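Side-chain contacts in tubulin-specific chaperone, putative (Trypanosoma brucei, PDB 4B6M), which probably binds alpha-tubulin and microtubule plus ends as tubulin-binding cofactor B, a chaperone of which this chain is the CAP-Gly domain: residues V26-V29 with G35-V38; A30-G35 with G51-T56; R57-Q62 with G66-P71. All blocks are in the same frame, centred on the assembly; numbering follows the deposited sequence. Where two conformers were deposited one is given.

Contact 1: V26-V29 with G35-V38; sequences VGRV and GYWV
Arg28 crosses the ring of Tyr36 at a slant, its CG over one face. The chain runs extended from CG to NE, and this carries NE to 4.1 Å from CE1 of Tyr36, while the guanidinium plane stands 52° from that of the ring. The CD2 side of the ring approaches the backbone of Gly27, CD2 of Tyr36 lying 3.8 Å from CA of Gly27. Trp37 sends its side chain to the face opposite Val26 and Val38. Its CG sits beside the backbone N (chi1 -69°), which brings the indole across Val29 at about a right angle, with CD1 of Trp37 4.1 Å from CB of Val29; NE1 is taken up by the carbonyl of Lys33. The two backbones form the end of an antiparallel hairpin in the CAP-Gly fold, joining strand 19-26, through a long loop, to strand 36-42. Here Gly27 and Trp37 form an antiparallel hydrogen-bonded pair: Gly27 N donates to Trp37 O at 3.0 Å, nearly straight and in the carbonyl plane, and Trp37 N donates to Gly27 O at 2.7 Å, tilted 32° from the plane of that carbonyl. The chain turns a corner at Gly27, whose backbone angles lie in a region open to glycine. Past the corner a water bridges the two chains, accepting from Val29 N and donating to Gly35 O at 2.7 Å. Arg70 makes a cation-pi contact with the indole of Trp37.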
ATOM      1  N   VAL A  26       6.854  -1.578  -4.624  1.00 10.08           N
ATOM      2  CA  VAL A  26       7.712  -0.426  -4.338  1.00 11.57           C
ATOM      3  C   VAL A  26       8.410   0.002  -5.626  1.00 12.54           C
ATOM      4  O   VAL A  26       9.091  -0.803  -6.275  1.00 13.95           O
ATOM      5  CB  VAL A  26       8.792  -0.753  -3.268  1.00 11.79           C
ATOM      6  CG1 VAL A  26       9.614   0.489  -2.947  1.00 12.71           C
ATOM      7  CG2 VAL A  26       8.171  -1.353  -2.018  1.00 12.32           C
ATOM      8  N   GLY A  27       8.247   1.252  -6.012  1.00 12.55           N
ATOM      9  CA  GLY A  27       8.853   1.726  -7.251  1.00 13.73           C
ATOM     10  C   GLY A  27       8.293   3.023  -7.754  1.00 15.54           C
ATOM     11  O   GLY A  27       7.457   3.652  -7.102  1.00 13.30           O
ATOM     12  N   ARG A  28       8.756   3.424  -8.934  1.00 16.67           N
ATOM     13  CA  ARG A  28       8.314   4.653  -9.564  1.00 18.98           C
ATOM     14  C   ARG A  28       7.048   4.354 -10.345  1.00 17.74           C
ATOM     15  O   ARG A  28       6.880   3.233 -10.831  1.00 19.51           O
ATOM     16  CB  ARG A  28       9.383   5.151 -10.534  1.00 21.90           C
ATOM     17  CG  ARG A  28      10.751   5.315  -9.913  1.00 26.09           C
ATOM     18  CD  ARG A  28      11.825   5.640 -10.955  1.00 28.62           C
ATOM     19  NE  ARG A  28      12.918   6.396 -10.345  1.00 32.42           N
ATOM     20  CZ  ARG A  28      12.869   7.703 -10.088  1.00 33.85           C
ATOM     21  NH1 ARG A  28      11.788   8.405 -10.411  1.00 33.34           N
ATOM     22  NH2 ARG A  28      13.903   8.315  -9.524  1.00 36.04           N
ATOM     23  N   VAL A  29       6.168   5.348 -10.440  1.00 17.90           N
ATOM     24  CA  VAL A  29       4.919   5.250 -11.210  1.00 17.62           C
ATOM     25  C   VAL A  29       4.647   6.597 -11.893  1.00 18.53           C
ATOM     26  O   VAL A  29       4.118   7.538 -11.269  1.00 17.63           O
ATOM     27  CB  VAL A  29       3.704   4.904 -10.326  1.00 17.72           C
ATOM     28  CG1 VAL A  29       2.464   4.660 -11.183  1.00 17.62           C
ATOM     29  CG2 VAL A  29       3.993   3.695  -9.428  1.00 16.35           C
ATOM     30  N   GLY A  35       8.924  10.463  -8.371  1.00 14.82           N
ATOM     31  CA  GLY A  35       9.426   9.863  -7.129  1.00 15.70           C
ATOM     32  C   GLY A  35       8.946   8.440  -6.863  1.00 15.78           C
ATOM     33  O   GLY A  35       8.219   7.861  -7.676  1.00 16.43           O
ATOM     34  N   TYR A  36       9.364   7.871  -5.733  1.00 16.43           N
ATOM     35  CA  TYR A  36       9.009   6.492  -5.342  1.00 15.13           C
ATOM     36  C   TYR A  36       7.651   6.378  -4.662  1.00 12.67           C
ATOM     37  O   TYR A  36       7.241   7.264  -3.917  1.00 11.46           O
ATOM     38  CB  TYR A  36      10.054   5.875  -4.419  1.00 18.60           C
ATOM     39  CG  TYR A  36      11.235   5.318  -5.163  1.00 22.54           C
ATOM     40  CD1 TYR A  36      12.262   6.149  -5.599  1.00 24.14           C
ATOM     41  CD2 TYR A  36      11.306   3.960  -5.456  1.00 23.21           C
ATOM     42  CE1 TYR A  36      13.344   5.636  -6.300  1.00 26.64           C
ATOM     43  CE2 TYR A  36      12.381   3.436  -6.158  1.00 26.83           C
ATOM     44  CZ  TYR A  36      13.391   4.275  -6.575  1.00 26.97           C
ATOM     45  OH  TYR A  36      14.457   3.735  -7.265  1.00 30.26           O
ATOM     46  N   TRP A  37       6.972   5.278  -4.969  1.00  9.72           N
ATOM     47  CA  TRP A  37       5.654   4.951  -4.401  1.00  8.31           C
ATOM     48  C   TRP A  37       5.642   3.583  -3.788  1.00  7.58           C
ATOM     49  O   TRP A  37       6.370   2.668  -4.200  1.00  8.29           O
ATOM     50  CB  TRP A  37       4.589   4.981  -5.497  1.00  8.09           C
ATOM     51  CG  TRP A  37       4.329   6.375  -5.993  1.00  8.30           C
ATOM     52  CD1 TRP A  37       4.925   7.016  -7.077  1.00  8.44           C
ATOM     53  CD2 TRP A  37       3.437   7.371  -5.401  1.00  8.24           C
ATOM     54  NE1 TRP A  37       4.467   8.311  -7.184  1.00  8.80           N
ATOM     55  CE2 TRP A  37       3.576   8.586  -6.210  1.00  8.60           C
ATOM     56  CE3 TRP A  37       2.567   7.380  -4.310  1.00  8.25           C
ATOM     57  CZ2 TRP A  37       2.850   9.735  -5.928  1.00  8.67           C
ATOM     58  CZ3 TRP A  37       1.856   8.553  -4.025  1.00  8.53           C
ATOM     59  CH2 TRP A  37       1.984   9.693  -4.837  1.00  8.52           C
ATOM     60  N   VAL A  38       4.762   3.412  -2.806  1.00  6.53           N
ATOM     61  CA  VAL A  38       4.566   2.118  -2.172  1.00  6.41           C
ATOM     62  C   VAL A  38       3.126   1.666  -2.411  1.00  6.17           C
ATOM     63  O   VAL A  38       2.162   2.377  -2.072  1.00  6.16           O
ATOM     64  CB  VAL A  38       4.861   2.205  -0.651  1.00  6.15           C
ATOM     65  CG1 VAL A  38       4.750   0.825  -0.009  1.00  6.38           C
ATOM     66  CG2 VAL A  38       6.265   2.785  -0.403  1.00  6.66           C
TER
HETATM   67  O   HOH W   1       6.799   8.046  -9.938  1.00 16.37           O

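Contact 2: A30-G35 with G51-T56; sequences ASLKPG and GTVKGT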
ATOM      1  N   ALA A  30       4.978   6.675 -13.178  1.00 19.39           N
ATOM      2  CA  ALA A  30       4.930   7.953 -13.913  1.00 19.87           C
ATOM      3  C   ALA A  30       3.542   8.592 -14.019  1.00 19.99           C
ATOM      4  O   ALA A  30       3.400   9.819 -13.996  1.00 19.73           O
ATOM      5  CB  ALA A  30       5.541   7.791 -15.286  1.00 19.81           C
ATOM      6  N   SER A  31       2.518   7.757 -14.130  1.00 18.62           N
ATOM      7  CA  SER A  31       1.156   8.237 -14.215  1.00 18.20           C
ATOM      8  C   SER A  31       0.564   8.734 -12.890  1.00 17.56           C
ATOM      9  O   SER A  31      -0.597   9.164 -12.844  1.00 17.60           O
ATOM     10  CB  SER A  31       0.273   7.151 -14.823  1.00 19.15           C
ATOM     11  OG  SER A  31       0.572   5.902 -14.227  1.00 19.78           O
ATOM     12  N   LEU A  32       1.350   8.669 -11.815  1.00 16.15           N
ATOM     13  CA  LEU A  32       0.942   9.313 -10.574  1.00 15.91           C
ATOM     14  C   LEU A  32       1.641  10.679 -10.474  1.00 16.05           C
ATOM     15  O   LEU A  32       1.254  11.633 -11.169  1.00 16.86           O
ATOM     16  CB  LEU A  32       1.184   8.402  -9.356  1.00 15.41           C
ATOM     17  CG  LEU A  32       0.193   7.243  -9.168  1.00 14.96           C
ATOM     18  CD1 LEU A  32       0.613   6.404  -7.967  1.00 14.16           C
ATOM     19  CD2 LEU A  32      -1.247   7.735  -9.032  1.00 14.10           C
ATOM     20  N   LYS A  33       2.638  10.779  -9.600  1.00 14.86           N
ATOM     21  CA  LYS A  33       3.529  11.932  -9.524  1.00 14.29           C
ATOM     22  C   LYS A  33       4.951  11.393  -9.498  1.00 13.82           C
ATOM     23  O   LYS A  33       5.144  10.199  -9.238  1.00 13.59           O
ATOM     24  CB  LYS A  33       3.257  12.726  -8.241  1.00 14.23           C
ATOM     25  CG  LYS A  33       1.821  13.248  -8.126  1.00 13.90           C
ATOM     26  CD  LYS A  33       1.666  14.257  -6.992  1.00 13.94           C
ATOM     27  CE  LYS A  33       1.827  13.618  -5.623  1.00 12.25           C
ATOM     28  NZ  LYS A  33       1.828  14.682  -4.577  1.00 13.93           N
ATOM     29  N   PRO A  34       5.962  12.263  -9.723  1.00 13.47           N
ATOM     30  CA  PRO A  34       7.365  11.769  -9.734  1.00 13.58           C
ATOM     31  C   PRO A  34       7.823  11.209  -8.380  1.00 14.68           C
ATOM     32  O   PRO A  34       7.183  11.455  -7.359  1.00 15.87           O
ATOM     33  CB  PRO A  34       8.174  13.027 -10.092  1.00 13.36           C
ATOM     34  CG  PRO A  34       7.189  13.919 -10.779  1.00 13.52           C
ATOM     35  CD  PRO A  34       5.906  13.702 -10.037  1.00 13.78           C
ATOM     36  N   GLY A  35       8.924  10.463  -8.371  1.00 14.82           N
ATOM     37  CA  GLY A  35       9.426   9.863  -7.129  1.00 15.70           C
ATOM     38  C   GLY A  35       8.946   8.440  -6.863  1.00 15.78           C
ATOM     39  O   GLY A  35       8.219   7.861  -7.676  1.00 16.43           O
ATOM     40  N   GLY A  51      -5.317  -0.819  -6.581  1.00  8.63           N
ATOM     41  CA  GLY A  51      -4.035  -1.267  -7.171  1.00  9.50           C
ATOM     42  C   GLY A  51      -3.790  -0.856  -8.609  1.00 10.19           C
ATOM     43  O   GLY A  51      -2.766  -1.232  -9.222  1.00 10.21           O
ATOM     44  N   THR A  52      -4.685  -0.050  -9.150  1.00 10.03           N
ATOM     45  CA  THR A  52      -4.537   0.468 -10.515  1.00 10.74           C
ATOM     46  C   THR A  52      -4.279   1.978 -10.524  1.00 11.52           C
ATOM     47  O   THR A  52      -4.554   2.668  -9.525  1.00 12.14           O
ATOM     48  CB  THR A  52      -5.784   0.180 -11.365  1.00 10.59           C
ATOM     49  OG1 THR A  52      -6.878   0.976 -10.898  1.00 10.34           O
ATOM     50  CG2 THR A  52      -6.171  -1.282 -11.314  1.00 10.65           C
ATOM     51  N   VAL A  53      -3.759   2.477 -11.650  1.00 12.21           N
ATOM     52  CA  VAL A  53      -3.579   3.909 -11.916  1.00 13.25           C
ATOM     53  C   VAL A  53      -4.200   4.263 -13.267  1.00 14.39           C
ATOM     54  O   VAL A  53      -3.758   3.751 -14.306  1.00 14.34           O
ATOM     55  CB  VAL A  53      -2.093   4.347 -11.931  1.00 13.65           C
ATOM     56  CG1 VAL A  53      -2.027   5.848 -12.183  1.00 14.09           C
ATOM     57  CG2 VAL A  53      -1.425   3.995 -10.605  1.00 13.79           C
ATOM     58  N   LYS A  54      -5.222   5.116 -13.243  1.00 15.28           N
ATOM     59  CA  LYS A  54      -6.049   5.414 -14.432  1.00 16.79           C
ATOM     60  C   LYS A  54      -6.420   4.152 -15.236  1.00 16.52           C
ATOM     61  O   LYS A  54      -6.409   4.159 -16.485  1.00 16.74           O
ATOM     62  CB  LYS A  54      -5.375   6.466 -15.304  1.00 19.13           C
ATOM     63  CG  LYS A  54      -5.578   7.882 -14.797  1.00 20.58           C
ATOM     64  CD  LYS A  54      -4.760   8.873 -15.605  1.00 22.21           C
ATOM     65  CE  LYS A  54      -3.316   8.902 -15.133  1.00 23.82           C
ATOM     66  NZ  LYS A  54      -3.189   9.503 -13.770  1.00 25.39           N
ATOM     67  N   GLY A  55      -6.765   3.095 -14.507  1.00 14.87           N
ATOM     68  CA  GLY A  55      -7.142   1.809 -15.083  1.00 14.30           C
ATOM     69  C   GLY A  55      -6.039   0.785 -15.238  1.00 13.38           C
ATOM     70  O   GLY A  55      -6.304  -0.409 -15.291  1.00 14.45           O
ATOM     71  N   THR A  56      -4.797   1.236 -15.328  1.00 12.72           N
ATOM     72  CA  THR A  56      -3.682   0.316 -15.547  1.00 12.32           C
ATOM     73  C   THR A  56      -3.239  -0.348 -14.245  1.00 12.02           C
ATOM     74  O   THR A  56      -2.913   0.334 -13.271  1.00 12.22           O
ATOM     75  CB  THR A  56      -2.504   1.017 -16.266  1.00 12.67           C
ATOM     76  OG1 THR A  56      -2.965   1.548 -17.529  1.00 12.77           O
ATOM     77  CG2 THR A  56      -1.369   0.058 -16.482  1.00 13.29           C
TER
HETATM   78  O   HOH W   2      -1.539   4.664 -15.696  1.00 21.77           O
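Val53 pushes its two methyl groups against Ser31 and Leu32 and has the most surface buried here. CG1, anti to the backbone N (chi1 -179°), reaches the serine, ending 3.3 Å from OG of Ser31; the same methyl lies 3.8 Å from CD2 of Leu32. CG2, the other branch, faces the fork of the leucine, 3.9 Å from CG of Leu32, and the two side chains meet at a slant. Leu32 does not start out toward Val53, but its branched end comes up to it.

Ser31 is held by polar links as well. Its OG stands between the backbone N and the carbonyl carbon (chi1 45°), directed at Val53, and is hydrogen-bonded to a water at 2.9 Å that donates in turn to Val53 O. That carbonyl also accepts from Thr56 N, a bond of the type I' beta turn from Val53 to Thr56, which joins the short strands 52-53 and 56-57 into a small hairpin of the CAP-Gly domain. The segment 30-35 opposite is irregular and belongs to the long loop between strands 19-26 and 36-42.

From the first corner of the turn, Lys54 reaches back over the loop. Its chain bends at chi3 and chi4, bringing NZ to 2.8 Å from Ser31 O, to which it donates in the carbonyl plane with a C=O...N angle of 155°. On the way, CE of Lys54 passes 4.0 Å from CB of Ser31. Phe68 of strand 66-69 packs against both Leu32 and Val53.

Contact 3: R57-Q62 with G66-P71; sequences RVFQCQ and GGFLRP. With FMT (formic acid), chain F.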
ATOM      1  N   ARG A  57      -3.254  -1.676 -14.218  1.00 12.04           N
ATOM      2  CA  ARG A  57      -2.936  -2.405 -12.988  1.00 12.36           C
ATOM      3  C   ARG A  57      -1.447  -2.296 -12.697  1.00 13.11           C
ATOM      4  O   ARG A  57      -0.613  -2.391 -13.609  1.00 14.10           O
ATOM      5  CB  ARG A  57      -3.391  -3.867 -13.031  1.00 12.96           C
ATOM      6  CG  ARG A  57      -3.167  -4.581 -11.706  1.00 14.00           C
ATOM      7  CD  ARG A  57      -4.173  -5.672 -11.434  1.00 14.07           C
ATOM      8  NE  ARG A  57      -5.568  -5.202 -11.385  1.00 14.12           N
ATOM      9  CZ  ARG A  57      -6.129  -4.621 -10.327  1.00 13.84           C
ATOM     10  NH1 ARG A  57      -5.428  -4.423  -9.207  1.00 12.94           N
ATOM     11  NH2 ARG A  57      -7.401  -4.245 -10.381  1.00 14.46           N
ATOM     12  N   VAL A  58      -1.131  -2.060 -11.430  1.00 12.56           N
ATOM     13  CA  VAL A  58       0.254  -2.092 -10.973  1.00 13.21           C
ATOM     14  C   VAL A  58       0.476  -3.327 -10.119  1.00 13.45           C
ATOM     15  O   VAL A  58       1.462  -4.054 -10.317  1.00 13.75           O
ATOM     16  CB  VAL A  58       0.667  -0.800 -10.223  1.00 13.68           C
ATOM     17  CG1 VAL A  58       2.116  -0.921  -9.733  1.00 14.45           C
ATOM     18  CG2 VAL A  58       0.546   0.405 -11.136  1.00 13.64           C
ATOM     19  N   PHE A  59      -0.421  -3.569  -9.171  1.00 13.16           N
ATOM     20  CA  PHE A  59      -0.404  -4.778  -8.359  1.00 13.95           C
ATOM     21  C   PHE A  59      -1.795  -5.361  -8.212  1.00 14.83           C
ATOM     22  O   PHE A  59      -2.810  -4.633  -8.248  1.00 15.64           O
ATOM     23  CB  PHE A  59       0.281  -4.542  -6.987  1.00 12.61           C
ATOM     24  CG  PHE A  59      -0.446  -3.583  -6.074  1.00 11.85           C
ATOM     25  CD1 PHE A  59      -0.189  -2.227  -6.157  1.00 11.39           C
ATOM     26  CD2 PHE A  59      -1.335  -4.058  -5.098  1.00 10.92           C
ATOM     27  CE1 PHE A  59      -0.840  -1.323  -5.313  1.00 10.66           C
ATOM     28  CE2 PHE A  59      -1.992  -3.160  -4.238  1.00 10.85           C
ATOM     29  CZ  PHE A  59      -1.729  -1.800  -4.353  1.00 10.02           C
ATOM     30  N   GLN A  60      -1.854  -6.686  -8.069  1.00 16.00           N
ATOM     31  CA  GLN A  60      -3.104  -7.401  -7.872  0.50 15.71           C
ATOM     32  C   GLN A  60      -3.729  -6.946  -6.565  1.00 15.73           C
ATOM     33  O   GLN A  60      -3.049  -6.923  -5.542  1.00 16.69           O
ATOM     34  CB  GLN A  60      -2.834  -8.903  -7.831  0.50 17.51           C
ATOM     35  CG  GLN A  60      -4.075  -9.777  -7.852  0.50 18.53           C
ATOM     36  CD  GLN A  60      -3.724 -11.246  -7.946  0.50 19.67           C
ATOM     37  OE1 GLN A  60      -2.944 -11.759  -7.143  0.50 21.29           O
ATOM     38  NE2 GLN A  60      -4.291 -11.929  -8.935  0.50 20.48           N
ATOM     39  N   CYS A  61      -5.007  -6.591  -6.613  1.00 14.39           N
ATOM     40  CA  CYS A  61      -5.724  -6.093  -5.455  1.00 14.02           C
ATOM     41  C   CYS A  61      -7.193  -5.901  -5.769  1.00 13.91           C
ATOM     42  O   CYS A  61      -7.567  -5.637  -6.916  1.00 14.42           O
ATOM     43  CB  CYS A  61      -5.124  -4.753  -5.011  1.00 14.15           C
ATOM     44  SG  CYS A  61      -5.710  -4.118  -3.426  1.00 13.86           S
ATOM     45  N   GLN A  62      -8.021  -6.026  -4.752  0.70 12.91           N
ATOM     46  CA  GLN A  62      -9.436  -5.860  -4.926  0.70 13.13           C
ATOM     47  C   GLN A  62      -9.899  -4.442  -4.572  0.70 12.07           C
ATOM     48  O   GLN A  62      -9.237  -3.736  -3.814  0.70 11.35           O
ATOM     49  CB  GLN A  62     -10.143  -6.971  -4.173  0.70 14.65           C
ATOM     50  CG  GLN A  62      -9.687  -8.324  -4.721  0.70 16.04           C
ATOM     51  CD  GLN A  62     -10.115  -9.482  -3.866  0.70 17.91           C
ATOM     52  OE1 GLN A  62     -10.661  -9.284  -2.786  0.70 19.33           O
ATOM     53  NE2 GLN A  62      -9.894 -10.703  -4.351  0.70 18.84           N
ATOM     54  N   GLY A  66      -6.668  -1.103  -1.963  1.00  9.95           N
ATOM     55  CA  GLY A  66      -5.384  -0.715  -2.523  1.00  8.99           C
ATOM     56  C   GLY A  66      -5.049   0.734  -2.282  1.00  8.80           C
ATOM     57  O   GLY A  66      -5.899   1.631  -2.398  1.00  8.83           O
ATOM     58  N   GLY A  67      -3.800   0.983  -1.926  1.00  8.31           N
ATOM     59  CA  GLY A  67      -3.327   2.366  -1.898  1.00  8.17           C
ATOM     60  C   GLY A  67      -1.962   2.496  -2.505  1.00  7.94           C
ATOM     61  O   GLY A  67      -1.197   1.535  -2.520  1.00  8.77           O
ATOM     62  N   PHE A  68      -1.659   3.679  -3.040  1.00  7.89           N
ATOM     63  CA  PHE A  68      -0.292   4.028  -3.401  1.00  7.76           C
ATOM     64  C   PHE A  68       0.076   5.160  -2.496  1.00  7.42           C
ATOM     65  O   PHE A  68      -0.602   6.198  -2.491  1.00  7.50           O
ATOM     66  CB  PHE A  68      -0.175   4.509  -4.849  1.00  8.41           C
ATOM     67  CG  PHE A  68      -0.408   3.438  -5.856  1.00  9.03           C
ATOM     68  CD1 PHE A  68       0.631   2.608  -6.291  1.00  9.58           C
ATOM     69  CD2 PHE A  68      -1.687   3.243  -6.368  1.00  9.20           C
ATOM     70  CE1 PHE A  68       0.386   1.610  -7.196  1.00  9.92           C
ATOM     71  CE2 PHE A  68      -1.945   2.234  -7.293  1.00  9.27           C
ATOM     72  CZ  PHE A  68      -0.894   1.424  -7.720  1.00  9.58           C
ATOM     73  N   LEU A  69       1.113   4.943  -1.711  1.00  7.11           N
ATOM     74  CA  LEU A  69       1.492   5.929  -0.721  1.00  7.32           C
ATOM     75  C   LEU A  69       2.931   6.302  -0.906  1.00  7.18           C
ATOM     76  O   LEU A  69       3.700   5.536  -1.445  1.00  6.79           O
ATOM     77  CB  LEU A  69       1.390   5.322   0.697  1.00  7.89           C
ATOM     78  CG  LEU A  69       0.051   4.911   1.331  1.00  8.45           C
ATOM     79  CD1 LEU A  69      -0.733   3.862   0.552  1.00  8.99           C
ATOM     80  CD2 LEU A  69       0.292   4.363   2.724  1.00  9.45           C
ATOM     81  N   ARG A  70       3.310   7.484  -0.441  1.00  7.43           N
ATOM     82  CA  ARG A  70       4.736   7.807  -0.333  1.00  8.37           C
ATOM     83  C   ARG A  70       5.358   7.011   0.791  1.00  8.54           C
ATOM     84  O   ARG A  70       4.690   6.685   1.768  1.00  8.26           O
ATOM     85  CB  ARG A  70       4.932   9.299  -0.078  1.00  8.98           C
ATOM     86  CG  ARG A  70       4.509  10.140  -1.252  1.00  9.65           C
ATOM     87  CD  ARG A  70       5.343   9.867  -2.481  1.00 10.10           C
ATOM     88  NE  ARG A  70       5.239  11.015  -3.350  1.00 11.65           N
ATOM     89  CZ  ARG A  70       5.773  11.096  -4.550  1.00 12.09           C
ATOM     90  NH1 ARG A  70       6.440  10.071  -5.053  1.00 11.87           N
ATOM     91  NH2 ARG A  70       5.609  12.224  -5.244  1.00 12.91           N
ATOM     92  N   PRO A  71       6.653   6.694   0.677  1.00  8.94           N
ATOM     93  CA  PRO A  71       7.338   5.946   1.720  1.00  9.16           C
ATOM     94  C   PRO A  71       7.217   6.566   3.108  1.00  9.55           C
ATOM     95  O   PRO A  71       7.142   5.801   4.099  1.00  9.57           O
ATOM     96  CB  PRO A  71       8.811   5.913   1.230  1.00  9.16           C
ATOM     97  CG  PRO A  71       8.676   5.972  -0.266  1.00  9.11           C
ATOM     98  CD  PRO A  71       7.466   6.842  -0.546  1.00  9.20           C
TER
HETATM   99  C   FMT F1236      -0.759   9.540  -0.242  1.00 21.93           C
HETATM  100  O1  FMT F1236       0.462   9.410  -0.449  1.00 23.52           O
HETATM  101  O2  FMT F1236      -1.288   9.683   0.893  1.00 21.30           O
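Phe59 turns its ring toward strand 66-69 and meets Phe68 there edge-on. From CB the ring carbon CG stands between the backbone N and the carbonyl carbon (chi1 65°), which points the ring across to the strand. CD1 is the first ring atom to touch, 4.0 Å from CE1 of Phe68. CE1 of Phe59 comes closer, over the face of the Phe68 ring and 3.7 Å from its CZ. At the tip, CZ of Phe59 lies 3.8 Å from Gly67 O, which sits at the ring edge near its plane, and 4.2 Å from CA of Gly66. The pair is an offset edge-to-face stack, with centroids 5.4 Å apart and planes at 67°.

Val58 supports the other ring: its CB lies 3.7 Å from CZ of Phe68, at the edge. Farther along, SG of Cys61, anti to the backbone N, lies 3.5 Å from both N and CA of Gly66. NH1 of Arg57 donates to the carbonyl O of Phe59, which lies near the guanidinium plane, and also to Asp50 O. A formic acid, probably from the crystallisation liquor, accepts a weak hydrogen bond from Arg70 N.

The segment 57-62 is the irregular link after strand 56-57, folded over the edge strand 66-69 of the five-stranded sheet; Phe59 also packs on Arg24 and Phe25 of strand 19-26, and Phe68 on Trp37 of strand 36-42.

In the fold
The three contacts lie 9 to 10 Å apart, centre to centre, within one CAP-Gly domain. Contacts 1 and 2 share Gly35, since the loop after strand 19-26 supplies a segment to each; contact 3 comes later in the chain. Strands 36-42 and 66-69, of contacts 1 and 3, are neighbours in the five-stranded sheet, whereas contact 2 brings in the small hairpin 52-53/56-57. Arg70 ties the set together, reaching Tyr36 O and Pro34 O, and a backbone hydrogen bond from Val58 N to Gly51 O connects contacts 2 and 3. Together they join the loop after strand 19-26, the small hairpin and the edge of the sheet in a domain that probably recognises tubulin.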